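Long-range contacts in probable porin (Pseudomonas aeruginosa, PDB 4FT6), which probably serves as an outer-membrane porin of the OprD family, a beta-barrel channel through which small solutes cross the membrane: residues L151-R157 with R182-A188; L107-L112 with M140-E145; I293-N297 with R368-L372; D276-Y281 with N297-A301. Numbering follows the deposited sequence.

Interaction 1 of 4, residues L151-R157 with R182-A188; sequences LHGGQMR and RFDYLGA
This is a hydrogen-bonded seam between two neighbouring antiparallel strands in the barrel wall, 149-160 and 183-192, on either side of a long loop. The strand axes approach to 4.4 Å at 174°. L151 pairs with A188, H152 with G187, G153 with L186, G154 with Y185, Q155 with D184 and M156 with F183. At H152-G187, H152 N reaches G187 O at 2.6 Å and G187 N reaches H152 O at 2.7 Å; M156 N to F183 O is 2.8 Å and F183 N to M156 O 2.9 Å. Between them, Y185 N gives G154 O a 3.0 Å bond, while G154 N to Y185 O, at 3.4 Å, is weak. This long bond lies where the Y185 ring covers the strand: in the p rotamer it folds over its neighbour, one face covering G154 N and G153 C, where a beta carbon on G154 would strike Y185 OH. A water lies 2.5 Å from Y185 OH. On the other face of the sheet Q155 NE2 donates to D184 OD1 (2.9 Å). Q155 OE1 accepts from R157 NE (2.7 Å) and NH2 (2.6 Å), although R157 NH1 and R182 NH2 crowd to 2.9 Å. F183, M156 and Y185 turn toward residues such as L117, L121 and I123, consistent with the channel interior. A tyrosine ring laid over glycine on the adjacent strand is the mortise-tenon joint of outer-membrane beta-barrels.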
# COMPACT_ATOMS: atom_id res chain seq x y z
N LEU A 151 12.32 2.22 -17.05
CA LEU A 151 11.80 0.93 -17.48
C LEU A 151 11.84 -0.04 -16.31
O LEU A 151 12.78 -0.03 -15.51
CB LEU A 151 12.58 0.40 -18.68
CG LEU A 151 12.55 1.30 -19.92
CD1 LEU A 151 13.74 0.96 -20.81
CD2 LEU A 151 11.25 1.13 -20.69
N HIS A 152 10.80 -0.87 -16.21
CA HIS A 152 10.66 -1.82 -15.12
C HIS A 152 10.40 -3.22 -15.64
O HIS A 152 9.61 -3.41 -16.57
CB HIS A 152 9.47 -1.46 -14.24
CG HIS A 152 9.54 -0.07 -13.69
ND1 HIS A 152 10.10 0.21 -12.46
CD2 HIS A 152 9.12 1.11 -14.19
CE1 HIS A 152 10.01 1.51 -12.23
NE2 HIS A 152 9.42 2.08 -13.27
N GLY A 153 11.03 -4.19 -15.01
CA GLY A 153 10.75 -5.59 -15.27
C GLY A 153 11.03 -6.40 -14.01
O GLY A 153 11.90 -6.04 -13.20
N GLY A 154 10.29 -7.48 -13.83
CA GLY A 154 10.56 -8.37 -12.72
C GLY A 154 9.62 -9.56 -12.66
O GLY A 154 8.62 -9.63 -13.40
N GLN A 155 9.95 -10.49 -11.77
CA GLN A 155 9.14 -11.67 -11.52
C GLN A 155 9.10 -11.96 -10.03
O GLN A 155 10.14 -12.02 -9.37
CB GLN A 155 9.67 -12.89 -12.31
CG GLN A 155 9.29 -14.23 -11.69
CD GLN A 155 9.79 -15.43 -12.49
OE1 GLN A 155 10.27 -16.42 -11.91
NE2 GLN A 155 9.66 -15.37 -13.81
N MET A 156 7.91 -12.14 -9.49
CA MET A 156 7.77 -12.51 -8.09
C MET A 156 7.27 -13.95 -8.03
O MET A 156 6.55 -14.39 -8.93
CB MET A 156 6.76 -11.58 -7.42
CG MET A 156 7.37 -10.64 -6.42
SD MET A 156 8.51 -9.51 -7.19
CE MET A 156 8.99 -8.46 -5.85
N ARG A 157 7.67 -14.68 -6.99
CA ARG A 157 7.26 -16.08 -6.84
C ARG A 157 6.41 -16.34 -5.62
O ARG A 157 5.57 -17.24 -5.63
CB ARG A 157 8.48 -17.00 -6.82
CG ARG A 157 9.32 -16.78 -8.04
CD ARG A 157 10.32 -17.86 -8.28
NE ARG A 157 10.70 -17.80 -9.68
CZ ARG A 157 11.44 -18.70 -10.30
NH1 ARG A 157 11.89 -19.76 -9.63
NH2 ARG A 157 11.72 -18.54 -11.59
N ARG A 182 4.25 -17.68 -10.42
CA ARG A 182 4.89 -16.74 -11.32
C ARG A 182 4.08 -15.47 -11.55
O ARG A 182 2.99 -15.50 -12.15
CB ARG A 182 5.26 -17.44 -12.63
CG ARG A 182 6.77 -17.51 -12.88
CD ARG A 182 7.30 -18.92 -13.03
NE ARG A 182 8.11 -19.30 -11.88
CZ ARG A 182 8.61 -20.51 -11.67
NH1 ARG A 182 8.38 -21.48 -12.54
NH2 ARG A 182 9.33 -20.75 -10.60
N PHE A 183 4.62 -14.35 -11.07
CA PHE A 183 4.04 -13.05 -11.36
C PHE A 183 5.05 -12.21 -12.15
O PHE A 183 6.05 -11.75 -11.57
CB PHE A 183 3.63 -12.33 -10.07
CG PHE A 183 3.06 -10.94 -10.29
CD1 PHE A 183 1.76 -10.77 -10.75
CD2 PHE A 183 3.83 -9.81 -10.05
CE1 PHE A 183 1.22 -9.47 -10.97
CE2 PHE A 183 3.30 -8.51 -10.25
CZ PHE A 183 1.99 -8.35 -10.70
N ASP A 184 4.80 -12.03 -13.45
CA ASP A 184 5.72 -11.31 -14.34
C ASP A 184 5.14 -9.95 -14.74
O ASP A 184 3.96 -9.84 -15.08
CB ASP A 184 6.00 -12.13 -15.60
CG ASP A 184 6.73 -13.43 -15.31
OD1 ASP A 184 7.92 -13.36 -14.92
OD2 ASP A 184 6.14 -14.51 -15.49
N TYR A 185 5.98 -8.92 -14.71
CA TYR A 185 5.54 -7.59 -15.11
C TYR A 185 6.56 -6.84 -15.97
O TYR A 185 7.75 -7.18 -16.01
CB TYR A 185 5.20 -6.74 -13.88
CG TYR A 185 6.41 -6.39 -13.03
CD1 TYR A 185 6.92 -7.27 -12.08
CD2 TYR A 185 7.06 -5.17 -13.19
CE1 TYR A 185 8.03 -6.93 -11.30
CE2 TYR A 185 8.17 -4.83 -12.42
CZ TYR A 185 8.65 -5.71 -11.48
OH TYR A 185 9.75 -5.36 -10.73
N LEU A 186 6.07 -5.81 -16.63
CA LEU A 186 6.89 -4.88 -17.40
C LEU A 186 6.28 -3.51 -17.25
O LEU A 186 5.05 -3.36 -17.26
CB LEU A 186 6.91 -5.26 -18.88
CG LEU A 186 7.74 -6.50 -19.22
CD1 LEU A 186 7.47 -6.93 -20.65
CD2 LEU A 186 9.21 -6.17 -19.03
N GLY A 187 7.13 -2.49 -17.09
CA GLY A 187 6.62 -1.15 -16.93
C GLY A 187 7.49 -0.10 -17.58
O GLY A 187 8.71 -0.25 -17.64
N ALA A 188 6.86 0.96 -18.07
CA ALA A 188 7.57 2.08 -18.67
C ALA A 188 6.94 3.36 -18.17
O ALA A 188 5.71 3.48 -18.08
CB ALA A 188 7.49 2.02 -20.19
O HOH W 1 11.01 -3.25 -11.40

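Interaction 2 of 4, residues L107-L112 with M140-E145; sequences LSNTEL and MLTSRE
E145 OE2 gathers two donors, N109 N at 2.9 Å and T110 OG1 at 2.7 Å, while E145 OE1 takes S108 OG at 2.8 Å. Its m,m side chain thus closes the end of the short strand pair and binds the tip of a hairpin. That tip is a type II' turn from L107 to T110, with S108 at phi/psi 54/-110. L107 N to T110 O (2.9 Å) and T110 N to L107 O (2.8 Å) make it the tight two-residue turn joining strand 95-107 to 110-114, probably at the periplasmic end of the OprD barrel, where such short connections lie. Strands 110-112 and 140-143 run antiparallel, 170° apart and 4.8 Å at closest. E111-T142 is the hydrogen-bonded pair, E111 N to T142 O 2.9 Å and T142 N to E111 O 3.0 Å; T110-S143 and L112-L141 are non-hydrogen-bonded. R144 N reaches N109 O weakly at 3.5 Å. T110 OG1, in rotamer m, donates to E145 OE2 and accepts a very short 2.5 Å bond from S143 OG. The carboxylate of E111 has partners elsewhere, Y53 by hydrogen bond and K113 by salt bridge. Beside the polar chain, L141 CD1 packs 3.7 Å from T110 CG2 and 4.1 Å from L112 CB.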
# COMPACT_ATOMS: atom_id res chain seq x y z
N LEU A 107 24.60 -1.92 -13.10
CA LEU A 107 25.42 -1.67 -14.28
C LEU A 107 24.98 -0.33 -14.85
O LEU A 107 23.81 -0.16 -15.21
CB LEU A 107 25.24 -2.80 -15.30
CG LEU A 107 25.97 -2.62 -16.63
CD1 LEU A 107 27.46 -2.48 -16.38
CD2 LEU A 107 25.69 -3.80 -17.55
N SER A 108 25.91 0.63 -14.88
CA SER A 108 25.58 1.99 -15.30
C SER A 108 24.42 2.59 -14.49
O SER A 108 24.57 2.87 -13.30
CB SER A 108 25.29 2.03 -16.80
OG SER A 108 24.59 3.21 -17.15
N ASN A 109 23.27 2.77 -15.15
CA ASN A 109 22.05 3.32 -14.53
C ASN A 109 20.96 2.27 -14.38
O ASN A 109 19.79 2.60 -14.15
CB ASN A 109 21.49 4.47 -15.36
CG ASN A 109 22.33 5.72 -15.29
OD1 ASN A 109 22.94 6.02 -14.26
ND2 ASN A 109 22.37 6.47 -16.39
N THR A 110 21.33 1.01 -14.52
CA THR A 110 20.37 -0.08 -14.45
C THR A 110 20.68 -0.92 -13.21
O THR A 110 21.83 -1.23 -12.92
CB THR A 110 20.44 -0.93 -15.72
OG1 THR A 110 20.02 -0.14 -16.84
CG2 THR A 110 19.56 -2.18 -15.59
N GLU A 111 19.64 -1.28 -12.47
CA GLU A 111 19.85 -1.88 -11.17
C GLU A 111 18.97 -3.11 -10.98
O GLU A 111 17.79 -3.10 -11.34
CB GLU A 111 19.55 -0.84 -10.09
CG GLU A 111 19.96 -1.23 -8.70
CD GLU A 111 19.64 -0.16 -7.68
OE1 GLU A 111 18.97 0.84 -8.04
OE2 GLU A 111 20.05 -0.31 -6.50
N LEU A 112 19.56 -4.17 -10.44
CA LEU A 112 18.84 -5.42 -10.25
C LEU A 112 18.87 -5.81 -8.78
O LEU A 112 19.94 -5.82 -8.18
CB LEU A 112 19.49 -6.51 -11.08
CG LEU A 112 18.91 -7.92 -10.92
CD1 LEU A 112 17.48 -7.98 -11.48
CD2 LEU A 112 19.83 -8.96 -11.58
N MET A 140 13.78 -7.82 -9.10
CA MET A 140 13.31 -6.62 -9.76
C MET A 140 14.40 -5.96 -10.56
O MET A 140 15.54 -5.79 -10.10
CB MET A 140 12.75 -5.61 -8.75
CG MET A 140 11.58 -6.12 -7.94
SD MET A 140 11.16 -4.95 -6.63
CE MET A 140 10.35 -3.68 -7.60
N LEU A 141 14.05 -5.60 -11.79
CA LEU A 141 14.93 -4.82 -12.63
C LEU A 141 14.33 -3.42 -12.76
O LEU A 141 13.12 -3.25 -12.94
CB LEU A 141 15.07 -5.48 -14.00
CG LEU A 141 16.11 -4.92 -14.96
CD1 LEU A 141 17.43 -4.83 -14.23
CD2 LEU A 141 16.26 -5.83 -16.18
N THR A 142 15.19 -2.41 -12.66
CA THR A 142 14.78 -1.03 -12.80
C THR A 142 15.83 -0.32 -13.66
O THR A 142 17.03 -0.37 -13.35
CB THR A 142 14.73 -0.33 -11.45
OG1 THR A 142 14.02 -1.17 -10.52
CG2 THR A 142 14.05 1.05 -11.60
N SER A 143 15.40 0.32 -14.74
CA SER A 143 16.37 0.89 -15.66
C SER A 143 15.98 2.27 -16.15
O SER A 143 14.84 2.50 -16.56
CB SER A 143 16.64 -0.04 -16.84
OG SER A 143 17.72 0.47 -17.60
N ARG A 144 16.95 3.18 -16.08
CA ARG A 144 16.74 4.55 -16.50
C ARG A 144 17.98 5.05 -17.23
O ARG A 144 18.68 5.96 -16.79
CB ARG A 144 16.39 5.44 -15.30
CG ARG A 144 17.30 5.29 -14.11
CD ARG A 144 16.74 6.05 -12.93
NE ARG A 144 15.60 5.37 -12.32
CZ ARG A 144 15.28 5.48 -11.03
NH1 ARG A 144 16.01 6.24 -10.23
NH2 ARG A 144 14.23 4.83 -10.54
N GLU A 145 18.26 4.42 -18.37
CA GLU A 145 19.39 4.82 -19.18
C GLU A 145 19.06 6.08 -19.99
O GLU A 145 19.96 6.86 -20.33
CB GLU A 145 19.81 3.67 -20.09
CG GLU A 145 20.23 2.41 -19.31
CD GLU A 145 21.51 2.61 -18.50
OE1 GLU A 145 22.37 3.40 -18.92
OE2 GLU A 145 21.65 1.96 -17.44

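Interaction 3 of 4, residues I293-N297 with R368-L372; sequences IQVRN and RNAML. With C8E ((hydroxyethyloxy)tri(ethyloxy)octane), chain E.
V295 lays its two methyls on the inner wall of the barrel, CG1 3.7 Å from A370 CB and CG2 3.6 Å from L372 CD2, with chi1 nearly eclipsed at -9°. The segment 293-297 is irregular, turned back on itself by a 3.2 Å bond from I293 N to R296 O, and it stands over strand 368-372, with Q294 and A370 nearest at 6.8 Å between CA atoms. Q294 extends (t,t) beside A370: OE1 is 3.4 Å from A370 CB, and NE2 makes a weak 3.5 Å bond to R368 O while also donating to E382. R296 CD lies 4.0 Å from L372 CD1, its guanidinium paired with E303. R368, A370 and L372 point their CB toward the loop; M371 points away, its CE 3.5 Å from C1 of the detergent C8E. So a loop folded into the lumen, as in OprD-type channels, meets the wall. V295 methyls and the extended Q294 pack closely on it with one weak bond across; firmer polar hold comes from neighbouring strands, where D348 and E346 bind the backbone nitrogens of Q294 and V295.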
# COMPACT_ATOMS: atom_id res chain seq x y z
N ILE A 293 -8.90 3.56 0.75
CA ILE A 293 -8.73 4.34 1.95
C ILE A 293 -8.70 3.45 3.20
O ILE A 293 -8.41 2.26 3.09
CB ILE A 293 -9.76 5.50 2.04
CG1 ILE A 293 -11.18 4.95 2.10
CG2 ILE A 293 -9.61 6.43 0.84
CD1 ILE A 293 -12.21 5.99 2.05
N GLN A 294 -9.01 4.01 4.36
CA GLN A 294 -8.64 3.38 5.62
C GLN A 294 -9.16 1.95 5.83
O GLN A 294 -8.38 1.07 6.17
CB GLN A 294 -8.99 4.28 6.82
CG GLN A 294 -8.31 3.86 8.12
CD GLN A 294 -8.57 4.82 9.26
OE1 GLN A 294 -8.80 6.01 9.03
NE2 GLN A 294 -8.55 4.31 10.49
N VAL A 295 -10.45 1.71 5.62
CA VAL A 295 -11.03 0.39 5.90
C VAL A 295 -11.57 -0.32 4.66
O VAL A 295 -11.64 -1.55 4.63
CB VAL A 295 -12.13 0.46 7.00
CG1 VAL A 295 -12.18 1.85 7.65
CG2 VAL A 295 -13.49 0.07 6.43
N ARG A 296 -11.94 0.45 3.66
CA ARG A 296 -12.54 -0.08 2.44
C ARG A 296 -11.94 0.61 1.21
O ARG A 296 -11.45 1.76 1.30
CB ARG A 296 -14.06 0.14 2.50
CG ARG A 296 -14.83 -0.54 1.39
CD ARG A 296 -16.31 -0.31 1.54
NE ARG A 296 -16.96 -0.33 0.23
CZ ARG A 296 -17.20 -1.44 -0.45
NH1 ARG A 296 -16.84 -2.62 0.04
NH2 ARG A 296 -17.79 -1.37 -1.64
N ASN A 297 -11.94 -0.07 0.06
CA ASN A 297 -11.32 0.48 -1.14
C ASN A 297 -12.29 0.66 -2.33
O ASN A 297 -11.90 1.07 -3.43
CB ASN A 297 -10.06 -0.32 -1.53
CG ASN A 297 -10.39 -1.72 -1.98
OD1 ASN A 297 -11.56 -2.11 -2.04
ND2 ASN A 297 -9.36 -2.49 -2.33
N ARG A 368 -5.56 7.77 13.50
CA ARG A 368 -6.42 7.59 12.34
C ARG A 368 -7.78 7.07 12.76
O ARG A 368 -7.89 6.04 13.44
CB ARG A 368 -5.78 6.66 11.31
CG ARG A 368 -4.35 7.07 10.97
CD ARG A 368 -3.70 6.10 10.00
NE ARG A 368 -4.51 5.94 8.79
CZ ARG A 368 -4.23 5.11 7.80
NH1 ARG A 368 -3.14 4.34 7.84
NH2 ARG A 368 -5.05 5.05 6.76
N ASN A 369 -8.81 7.80 12.35
CA ASN A 369 -10.18 7.49 12.73
C ASN A 369 -11.06 7.32 11.50
O ASN A 369 -10.97 8.13 10.56
CB ASN A 369 -10.74 8.61 13.62
CG ASN A 369 -12.06 8.25 14.24
OD1 ASN A 369 -13.11 8.39 13.63
ND2 ASN A 369 -12.01 7.77 15.48
N ALA A 370 -11.90 6.29 11.47
CA ALA A 370 -12.76 6.06 10.31
C ALA A 370 -14.14 5.53 10.67
O ALA A 370 -14.27 4.68 11.55
CB ALA A 370 -12.10 5.13 9.32
N MET A 371 -15.14 6.04 9.97
CA MET A 371 -16.49 5.53 10.07
C MET A 371 -16.86 4.93 8.72
O MET A 371 -16.60 5.54 7.68
CB MET A 371 -17.49 6.65 10.39
CG MET A 371 -17.39 7.25 11.79
SD MET A 371 -18.81 8.31 12.16
CE MET A 371 -18.48 8.76 13.86
N LEU A 372 -17.47 3.76 8.74
CA LEU A 372 -17.97 3.16 7.51
C LEU A 372 -19.39 2.68 7.74
O LEU A 372 -19.66 1.99 8.74
CB LEU A 372 -17.09 1.98 7.08
CG LEU A 372 -17.68 1.18 5.92
CD1 LEU A 372 -17.53 1.96 4.64
CD2 LEU A 372 -17.03 -0.19 5.81
C1 C8E E . -18.07 10.57 16.80
C2 C8E E . -17.09 11.50 16.11
C3 C8E E . -15.74 10.81 15.86
C4 C8E E . -14.65 11.36 16.78
C5 C8E E . -13.53 12.06 16.01
C6 C8E E . -14.05 12.85 14.82
C7 C8E E . -13.01 13.80 14.22
C8 C8E E . -12.31 14.69 15.25
O9 C8E E . -11.17 15.29 14.67
C10 C8E E . -11.28 16.68 14.45
C11 C8E E . -9.98 17.25 13.89
O12 C8E E . -9.81 16.88 12.54
C13 C8E E . -9.80 17.97 11.64

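Interaction 4 of 4, residues D276-Y281 with N297-A301; sequences DDGMLY and NFTSA
Two hydrogen bonds cross between 276-281 and 297-301: N297 ND2 donates to Y281 OH at 3.0 Å, and M279 N donates to T299 O at 3.1 Å, bent to 137°. The first is braced from behind, because T299 OG1 donates to N297 OD1 at 2.8 Å; with N297 and T299 both p at chi1, one amide ties the threonine to the tyrosine. Y281 is also p, its CB toward the other segment, and its ring presents an edge to T299 OG1, 4.4 Å from CE1. Neither segment is a regular strand; their end-to-end directions lie 149° apart. Both belong to the long connection between strands 264-274 and 304-313, probably the extracellular loop 7 of the OprD fold, and the contact fastens its outgoing and returning limbs to each other. The outgoing limb is held in turn by D277, which takes the backbone nitrogen of E249 and a salt bridge from R175. F298, with left-handed backbone angles of 57/52, lies out of reach of 276-281; R296 meets its ring in a cation-pi contact. G278 CA approaches T299 O to 3.2 Å in a CA-H...O contact, and a beta carbon there would clash with that oxygen. M279 CB packs on T299 CB at 3.6 Å. Farther out, A301 CB rests on the backbone, 3.9 Å from D276 O and 4.0 Å from D277 C.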
# COMPACT_ATOMS: atom_id res chain seq x y z
N ASP A 276 -17.89 -7.67 -15.22
CA ASP A 276 -18.49 -8.68 -14.35
C ASP A 276 -17.78 -8.81 -13.01
O ASP A 276 -18.36 -9.33 -12.06
CB ASP A 276 -18.51 -10.03 -15.05
CG ASP A 276 -19.70 -10.17 -15.97
OD1 ASP A 276 -20.79 -9.72 -15.57
OD2 ASP A 276 -19.53 -10.72 -17.08
N ASP A 277 -16.54 -8.34 -12.94
CA ASP A 277 -15.74 -8.48 -11.73
C ASP A 277 -15.28 -7.11 -11.26
O ASP A 277 -15.13 -6.18 -12.07
CB ASP A 277 -14.50 -9.34 -11.99
CG ASP A 277 -14.84 -10.77 -12.32
OD1 ASP A 277 -15.26 -11.51 -11.40
OD2 ASP A 277 -14.67 -11.18 -13.49
N GLY A 278 -15.08 -6.98 -9.96
CA GLY A 278 -14.50 -5.77 -9.40
C GLY A 278 -12.99 -5.80 -9.57
O GLY A 278 -12.45 -6.69 -10.24
N MET A 279 -12.30 -4.83 -8.96
CA MET A 279 -10.84 -4.74 -9.06
C MET A 279 -10.15 -6.05 -8.65
O MET A 279 -10.48 -6.66 -7.63
CB MET A 279 -10.32 -3.60 -8.20
CG MET A 279 -8.82 -3.54 -8.14
SD MET A 279 -8.17 -2.72 -9.59
CE MET A 279 -6.40 -2.99 -9.36
N LEU A 280 -9.20 -6.48 -9.48
CA LEU A 280 -8.46 -7.71 -9.27
C LEU A 280 -7.01 -7.33 -8.97
O LEU A 280 -6.38 -6.57 -9.71
CB LEU A 280 -8.53 -8.59 -10.53
CG LEU A 280 -9.94 -9.12 -10.84
CD1 LEU A 280 -10.08 -9.56 -12.31
CD2 LEU A 280 -10.28 -10.27 -9.90
N TYR A 281 -6.49 -7.85 -7.87
CA TYR A 281 -5.12 -7.53 -7.45
C TYR A 281 -4.54 -8.63 -6.59
O TYR A 281 -5.22 -9.63 -6.26
CB TYR A 281 -5.07 -6.16 -6.73
CG TYR A 281 -6.06 -5.97 -5.59
CD1 TYR A 281 -7.42 -5.75 -5.83
CD2 TYR A 281 -5.63 -5.96 -4.28
CE1 TYR A 281 -8.32 -5.55 -4.76
CE2 TYR A 281 -6.51 -5.77 -3.22
CZ TYR A 281 -7.85 -5.56 -3.46
OH TYR A 281 -8.69 -5.37 -2.39
N ASN A 297 -11.94 -0.07 0.06
CA ASN A 297 -11.32 0.48 -1.14
C ASN A 297 -12.29 0.66 -2.33
O ASN A 297 -11.90 1.07 -3.43
CB ASN A 297 -10.06 -0.32 -1.53
CG ASN A 297 -10.39 -1.72 -1.98
OD1 ASN A 297 -11.56 -2.11 -2.04
ND2 ASN A 297 -9.36 -2.49 -2.33
N PHE A 298 -13.57 0.37 -2.08
CA PHE A 298 -14.64 0.63 -3.03
C PHE A 298 -14.40 -0.04 -4.37
O PHE A 298 -14.47 0.60 -5.41
CB PHE A 298 -14.84 2.15 -3.19
CG PHE A 298 -15.29 2.83 -1.91
CD1 PHE A 298 -14.37 3.28 -0.98
CD2 PHE A 298 -16.64 2.99 -1.63
CE1 PHE A 298 -14.79 3.90 0.21
CE2 PHE A 298 -17.07 3.61 -0.45
CZ PHE A 298 -16.15 4.06 0.47
N THR A 299 -14.13 -1.34 -4.34
CA THR A 299 -13.75 -2.07 -5.55
C THR A 299 -14.68 -3.23 -5.88
O THR A 299 -14.30 -4.12 -6.66
CB THR A 299 -12.33 -2.62 -5.44
OG1 THR A 299 -12.26 -3.53 -4.35
CG2 THR A 299 -11.32 -1.50 -5.25
N SER A 300 -15.87 -3.23 -5.30
CA SER A 300 -16.88 -4.23 -5.62
C SER A 300 -17.32 -4.10 -7.08
O SER A 300 -17.23 -3.02 -7.67
CB SER A 300 -18.11 -4.05 -4.73
OG SER A 300 -17.77 -4.35 -3.40
N ALA A 301 -17.79 -5.21 -7.66
CA ALA A 301 -18.25 -5.20 -9.04
C ALA A 301 -19.26 -4.07 -9.30
O ALA A 301 -20.27 -3.94 -8.61
CB ALA A 301 -18.85 -6.56 -9.43

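In the fold
Interactions 1 and 2 belong to the same stretch of wall: strand 139-143 lies between 110-114 and 149-160, and bonds such as L151 N to S143 O (2.6 Å) join them directly. Both use strand pairing, but interaction 1 is partly buried and has bulky side chains on one face, whereas interaction 2 is a surface contact that depends on a carboxylate and hydroxyls near a turn. Interactions 3 and 4 share N297 and the same long loop. The former presses it on the wall across the channel, about 30 Å between centres from interaction 1, through van der Waals packing and one weak hydrogen bond; the latter, at the surface, joins the loop's own limbs through two hydrogen bonds.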